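Local coordinates for protein Ral guanine nucleotide dissociation stimulator-like 2 (Mus musculus, PDB 4JGW) that probably acts as a guanine nucleotide exchange factor for small G proteins and is a putative effector of Ras and Rap, at residues V96-R99 and L100-L103. Residues are numbered along the deposited sequence; the frame is centred on the assembly and turned at random.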
# COMPACT_ATOMS: atom_id res chain seq x y z
N VAL A 96 -10.46 5.20 -23.94
CA VAL A 96 -11.19 3.95 -24.13
C VAL A 96 -12.43 4.22 -24.98
O VAL A 96 -12.70 3.50 -25.94
CB VAL A 96 -11.56 3.27 -22.78
CG1 VAL A 96 -12.57 2.14 -22.98
CG2 VAL A 96 -10.31 2.75 -22.08
N ALA A 97 -13.17 5.27 -24.62
CA ALA A 97 -14.33 5.72 -25.38
C ALA A 97 -13.95 6.18 -26.79
O ALA A 97 -14.71 5.97 -27.73
CB ALA A 97 -15.07 6.82 -24.64
N ASP A 98 -12.77 6.79 -26.91
CA ASP A 98 -12.21 7.16 -28.22
C ASP A 98 -12.01 5.94 -29.10
O ASP A 98 -12.47 5.91 -30.25
CB ASP A 98 -10.88 7.89 -28.05
CG ASP A 98 -11.04 9.36 -27.72
OD1 ASP A 98 -12.20 9.84 -27.64
OD2 ASP A 98 -10.01 10.04 -27.54
N ARG A 99 -11.33 4.93 -28.56
CA ARG A 99 -11.00 3.70 -29.28
C ARG A 99 -12.25 2.95 -29.76
O ARG A 99 -12.27 2.42 -30.87
CB ARG A 99 -10.10 2.80 -28.43
CG ARG A 99 -9.73 1.44 -29.04
CD ARG A 99 -8.91 1.57 -30.32
NE ARG A 99 -8.68 0.27 -30.94
CZ ARG A 99 -8.14 0.08 -32.14
NH1 ARG A 99 -7.75 1.12 -32.88
NH2 ARG A 99 -7.98 -1.15 -32.60
N LEU A 100 -13.28 2.93 -28.92
CA LEU A 100 -14.55 2.29 -29.26
C LEU A 100 -15.29 3.05 -30.37
O LEU A 100 -15.91 2.44 -31.24
CB LEU A 100 -15.45 2.15 -28.02
CG LEU A 100 -15.02 1.16 -26.92
CD1 LEU A 100 -15.87 1.37 -25.67
CD2 LEU A 100 -15.11 -0.29 -27.40
N GLU A 101 -15.22 4.38 -30.32
CA GLU A 101 -15.87 5.25 -31.31
C GLU A 101 -15.23 5.13 -32.70
O GLU A 101 -15.93 5.14 -33.71
CB GLU A 101 -15.85 6.70 -30.85
CG GLU A 101 -16.91 7.04 -29.81
CD GLU A 101 -16.65 8.36 -29.11
OE1 GLU A 101 -15.79 9.14 -29.57
OE2 GLU A 101 -17.32 8.62 -28.09
N ALA A 102 -13.90 5.02 -32.73
CA ALA A 102 -13.17 4.85 -33.99
C ALA A 102 -13.33 3.43 -34.55
O ALA A 102 -12.70 3.07 -35.55
CB ALA A 102 -11.70 5.18 -33.79
N LEU A 103 -14.19 2.65 -33.90
CA LEU A 103 -14.37 1.24 -34.24
C LEU A 103 -15.84 0.93 -34.54
O LEU A 103 -16.21 -0.24 -34.70
CB LEU A 103 -13.85 0.37 -33.10
CG LEU A 103 -12.79 -0.69 -33.43
CD1 LEU A 103 -11.48 -0.05 -33.87
CD2 LEU A 103 -12.56 -1.56 -32.22
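L100 packs against V96 one turn back on the buried side of helix 89-101, its CD1 lying 4.3 Å from V96 CG1. L100 N makes the regular helical bond to V96 O at 3.1 Å, and the packing is tight where L100 CG rests 3.4 Å from that same oxygen. Beyond this pair, L100 reaches L144 and F147 of helix 138-151 and T115 and A118 of helix 108-128. L100 thus joins its helix to two others of the N-terminal Ras-GEF (REM) region, where the three pack together. V96-E101 form the last turns of the helix, which ends at E101. A102 N still bonds to D98 O, nearly straight on to the carbonyl (C=O...N 162°), but A102 is the first residue to leave helical angles. With CG anti to the backbone N (chi1 177°) and a bend at chi2, R99 turns one face of its guanidinium to L103 CD1, which lies over the centre of that face, 3.8 Å from CZ. On the partly exposed side that carries D98 and E101, the carboxylate ends meet more loosely: D98 OD1 and E101 OE1 stand 4.1 Å apart, their planes turned 51°. R143 probably eases that repulsion, through a salt bridge to D98 and a weak, long ion pair with E101.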